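Local coordinates for protein ribonucleoside triphosphate reductase (Lactobacillus leichmannii, PDB 1L1L) that reduces ribonucleoside triphosphates to 2'-deoxyribonucleoside triphosphates as a B12-dependent (class II), allosterically regulated monomeric enzyme, at residues A[28-33]-A[554-559]; A[585-590]-A[606-611]. One frame throughout, in Å; residues are numbered along the deposited sequence.

Both contacts are small and apolar and lie side by side, centres about 13 Å apart, but join different elements. Interaction 1 sets helix 27-32 beside helix 551-557, residues far apart in sequence, in a partly buried place where an exposed lysine borders the contact. Interaction 2 is local in sequence and wholly buried, and sits farther from the centre of the chain: helix 583-589 lies on strand 603-611 of an antiparallel sheet. Leucine methyls do the touching in each, against a backbone N, a tyrosine CB and a threonine methyl in the first, against valine and a ring in the second. Val29 joins the two, its CG2 lying 4.1 Å from Leu587 CD2 and 4.2 Å from Phe608 CE2.

Interaction 1 of 2, residues A[28-33]-A[554-559]; sequences WVTYKR and AKLAGA
Tyr31 meets Leu556 through its CB rather than its ring, which is turned away to meet Trp48 edge-to-face and to hydrogen-bond through OH to Thr51 OG1. The other flat group of helix 27-32, the Trp28 indole, points away from 554-559: Lys32 CG rests on one face 3.1 Å above the plane, displaced toward the rim, and Trp23 packs against the indole edge-to-face. What remains for Leu556 is the helix flank at Thr30 and Tyr31. Its CD2 methyl presses there, 3.6 Å from Tyr31 N and 3.7 Å from Tyr31 CB, while the CG2 methyl of Thr30 lies 4.0 Å from the same Leu556 CD2, the two side chains crossing obliquely. Thr30 OG1 stands beside its own N (chi1 -65°) and bonds back to Leu26 O one turn earlier, which turns the CG2 methyl against Leu556. Lys555 adds its CB, 4.2 Å from Thr30 OG1, and its chain then runs off from the contact. Beyond Leu556 the second helix closes in a Schellman motif, Ala559 N bonding to Ala554 O at 2.9 Å with Gly558 at positive phi. Leu556 is also tied by its backbone to Gly24, just ahead of helix 27-32. The hydroxyls of Thr30 and Tyr31 have partners elsewhere, and mostly carbon meets carbon here, a van der Waals contact set by shape rather than by directional bonds.

Interaction 2 of 2, residues A[585-590]-A[606-611]; sequences PALKAC and VEFPIK
Leu587 reaches from helix 583-589 onto strand 603-611. Its CB heads for the strand and comes within 4.4 Å of Val606 CG1; at CG the chain forks, and each branch finds a different strand residue. CD1 settles over both valine methyls, 4.2 Å from Val606 CG2 and 4.3 Å from Val606 CG1. CD2 approaches Phe608 at the far end of its ring, 4.0 Å from CZ, coming in obliquely, with the two side chains crossing at about a right angle. Phe608 has its CG beside the backbone N (chi1 -64°), which lays the ring back along the strand toward the helix, so that CZ arrives where CB alone would not. Val606 and Phe608 are alternate strand residues on one face of the sheet; Glu607 between them turns to the other face, where it forms a salt bridge with Arg701. Tyr592, which also packs on Phe608, and Val709 of helix 709-719 cover Leu587, which is buried. Strand 603-611 runs antiparallel between strands 593-596 and 570-578. Within 585-590, Leu587 is the residue that makes the contact, plain packing of a helix on one face of an antiparallel sheet.

Interaction 1 of 2, residues A[28-33]-A[554-559]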
# COMPACT_ATOMS: atom_id res chain seq x y z
N TRP A 28 20.31 5.01 -3.86
CA TRP A 28 20.99 4.83 -2.59
C TRP A 28 20.48 5.76 -1.51
O TRP A 28 20.29 5.35 -0.36
CB TRP A 28 22.49 5.04 -2.74
CG TRP A 28 23.20 4.72 -1.50
CD1 TRP A 28 23.55 3.48 -1.04
CD2 TRP A 28 23.65 5.65 -0.51
NE1 TRP A 28 24.18 3.59 0.17
CE2 TRP A 28 24.26 4.91 0.52
CE3 TRP A 28 23.60 7.05 -0.40
CZ2 TRP A 28 24.81 5.51 1.65
CZ3 TRP A 28 24.15 7.65 0.72
CH2 TRP A 28 24.75 6.88 1.73
N VAL A 29 20.29 7.02 -1.86
CA VAL A 29 19.80 7.99 -0.90
C VAL A 29 18.45 7.53 -0.35
O VAL A 29 18.23 7.55 0.87
CB VAL A 29 19.66 9.37 -1.56
CG1 VAL A 29 19.05 10.34 -0.58
CG2 VAL A 29 21.01 9.87 -2.04
N THR A 30 17.56 7.14 -1.25
CA THR A 30 16.23 6.68 -0.86
C THR A 30 16.33 5.49 0.08
O THR A 30 15.61 5.41 1.07
CB THR A 30 15.39 6.28 -2.09
OG1 THR A 30 15.15 7.43 -2.90
CG2 THR A 30 14.04 5.69 -1.65
N TYR A 31 17.24 4.58 -0.21
CA TYR A 31 17.41 3.42 0.64
C TYR A 31 17.84 3.81 2.05
O TYR A 31 17.27 3.34 3.04
CB TYR A 31 18.45 2.46 0.04
CG TYR A 31 19.09 1.59 1.09
CD1 TYR A 31 18.34 0.65 1.81
CD2 TYR A 31 20.44 1.76 1.43
CE1 TYR A 31 18.93 -0.10 2.85
CE2 TYR A 31 21.02 1.03 2.47
CZ TYR A 31 20.27 0.11 3.17
OH TYR A 31 20.85 -0.61 4.19
N LYS A 32 18.85 4.68 2.15
CA LYS A 32 19.38 5.12 3.43
C LYS A 32 18.40 5.79 4.37
O LYS A 32 18.47 5.62 5.58
CB LYS A 32 20.56 6.07 3.21
CG LYS A 32 21.77 5.38 2.63
CD LYS A 32 22.30 4.31 3.59
CE LYS A 32 22.94 4.92 4.82
NZ LYS A 32 23.58 3.88 5.66
N ARG A 33 17.49 6.57 3.81
CA ARG A 33 16.53 7.26 4.66
C ARG A 33 15.19 6.56 4.72
O ARG A 33 14.25 7.09 5.30
CB ARG A 33 16.36 8.70 4.15
CG ARG A 33 15.78 8.78 2.75
CD ARG A 33 15.76 10.21 2.23
NE ARG A 33 15.13 11.13 3.18
CZ ARG A 33 14.59 12.30 2.83
NH1 ARG A 33 14.60 12.68 1.56
NH2 ARG A 33 14.03 13.07 3.76
N ALA A 554 10.55 1.59 -6.63
CA ALA A 554 10.95 1.79 -8.02
C ALA A 554 12.07 2.84 -8.09
O ALA A 554 12.88 2.84 -9.02
CB ALA A 554 9.76 2.23 -8.86
N LYS A 555 12.13 3.73 -7.10
CA LYS A 555 13.17 4.76 -7.07
C LYS A 555 14.52 4.14 -6.72
O LYS A 555 15.56 4.62 -7.15
CB LYS A 555 12.84 5.86 -6.06
CG LYS A 555 11.63 6.69 -6.44
CD LYS A 555 11.25 7.65 -5.33
CE LYS A 555 9.86 8.22 -5.55
NZ LYS A 555 9.39 8.97 -4.35
N LEU A 556 14.49 3.07 -5.93
CA LEU A 556 15.73 2.39 -5.55
C LEU A 556 16.51 1.98 -6.80
O LEU A 556 17.73 2.14 -6.86
CB LEU A 556 15.44 1.14 -4.72
CG LEU A 556 14.89 1.28 -3.30
CD1 LEU A 556 14.88 -0.09 -2.62
CD2 LEU A 556 15.77 2.23 -2.51
N ALA A 557 15.79 1.46 -7.79
CA ALA A 557 16.40 0.99 -9.03
C ALA A 557 16.29 1.95 -10.19
O ALA A 557 16.75 1.65 -11.28
CB ALA A 557 15.79 -0.35 -9.41
N GLY A 558 15.66 3.10 -9.96
CA GLY A 558 15.50 4.08 -11.02
C GLY A 558 14.61 3.59 -12.16
O GLY A 558 14.78 4.01 -13.31
N ALA A 559 13.67 2.72 -11.85
CA ALA A 559 12.77 2.18 -12.87
C ALA A 559 11.47 2.97 -13.00
O ALA A 559 11.10 3.70 -12.08
CB ALA A 559 12.45 0.72 -12.54

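Interaction 2 of 2, residues A[585-590]-A[606-611]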
# COMPACT_ATOMS: atom_id res chain seq x y z
N PRO A 585 25.67 16.75 4.17
CA PRO A 585 27.07 17.12 3.94
C PRO A 585 27.71 16.26 2.86
O PRO A 585 28.50 16.76 2.07
CB PRO A 585 27.72 16.96 5.32
CG PRO A 585 26.78 16.10 6.09
CD PRO A 585 25.41 16.45 5.58
N ALA A 586 27.35 14.98 2.81
CA ALA A 586 27.90 14.09 1.80
C ALA A 586 27.41 14.48 0.41
O ALA A 586 28.18 14.46 -0.56
CB ALA A 586 27.53 12.64 2.12
N LEU A 587 26.12 14.83 0.28
CA LEU A 587 25.58 15.21 -1.02
C LEU A 587 26.23 16.52 -1.48
O LEU A 587 26.58 16.66 -2.65
CB LEU A 587 24.05 15.36 -0.94
CG LEU A 587 23.28 14.03 -0.82
CD1 LEU A 587 21.85 14.31 -0.32
CD2 LEU A 587 23.25 13.31 -2.17
N LYS A 588 26.38 17.47 -0.57
CA LYS A 588 27.00 18.75 -0.93
C LYS A 588 28.45 18.51 -1.37
O LYS A 588 28.92 19.09 -2.36
CB LYS A 588 26.95 19.70 0.26
CG LYS A 588 25.52 20.13 0.62
CD LYS A 588 25.45 21.32 1.57
CE LYS A 588 24.00 21.79 1.72
NZ LYS A 588 23.87 22.99 2.61
N ALA A 589 29.14 17.62 -0.67
CA ALA A 589 30.54 17.31 -1.00
C ALA A 589 30.68 16.64 -2.37
O ALA A 589 31.74 16.69 -2.99
CB ALA A 589 31.13 16.42 0.09
N CYS A 590 29.61 16.01 -2.85
CA CYS A 590 29.66 15.34 -4.14
C CYS A 590 29.31 16.18 -5.37
O CYS A 590 29.38 15.69 -6.50
CB CYS A 590 28.78 14.09 -4.13
SG CYS A 590 29.36 12.82 -3.01
N VAL A 606 17.60 19.01 -2.82
CA VAL A 606 18.82 18.59 -3.48
C VAL A 606 18.42 18.18 -4.90
O VAL A 606 17.51 17.36 -5.09
CB VAL A 606 19.49 17.42 -2.71
CG1 VAL A 606 20.77 17.00 -3.44
CG2 VAL A 606 19.81 17.86 -1.28
N GLU A 607 19.11 18.75 -5.88
CA GLU A 607 18.81 18.50 -7.29
C GLU A 607 19.54 17.31 -7.91
O GLU A 607 20.79 17.28 -7.97
CB GLU A 607 19.07 19.77 -8.09
CG GLU A 607 18.49 21.01 -7.39
CD GLU A 607 18.53 22.27 -8.23
OE1 GLU A 607 19.07 22.24 -9.35
OE2 GLU A 607 18.00 23.30 -7.75
N PHE A 608 18.77 16.34 -8.40
CA PHE A 608 19.33 15.13 -9.03
C PHE A 608 19.01 15.09 -10.51
O PHE A 608 17.85 14.91 -10.90
CB PHE A 608 18.77 13.85 -8.39
CG PHE A 608 19.14 13.66 -6.94
CD1 PHE A 608 18.52 14.41 -5.94
CD2 PHE A 608 20.12 12.73 -6.57
CE1 PHE A 608 18.87 14.23 -4.59
CE2 PHE A 608 20.47 12.55 -5.24
CZ PHE A 608 19.85 13.30 -4.24
N PRO A 609 20.03 15.27 -11.37
CA PRO A 609 19.77 15.22 -12.82
C PRO A 609 19.43 13.76 -13.16
O PRO A 609 20.09 12.84 -12.68
CB PRO A 609 21.12 15.64 -13.43
CG PRO A 609 21.71 16.53 -12.35
CD PRO A 609 21.38 15.77 -11.09
N ILE A 610 18.38 13.54 -13.96
CA ILE A 610 17.99 12.17 -14.31
C ILE A 610 17.57 11.98 -15.75
O ILE A 610 16.77 12.75 -16.29
CB ILE A 610 16.84 11.66 -13.41
CG1 ILE A 610 17.29 11.59 -11.95
CG2 ILE A 610 16.39 10.27 -13.89
CD1 ILE A 610 16.24 11.06 -11.00
N LYS A 611 18.11 10.94 -16.37
CA LYS A 611 17.79 10.62 -17.76
C LYS A 611 16.95 9.35 -17.79
O LYS A 611 17.35 8.33 -17.24
CB LYS A 611 19.06 10.40 -18.57
CG LYS A 611 18.79 10.01 -20.02
CD LYS A 611 20.08 9.92 -20.82
CE LYS A 611 19.80 9.59 -22.29
NZ LYS A 611 21.05 9.55 -23.11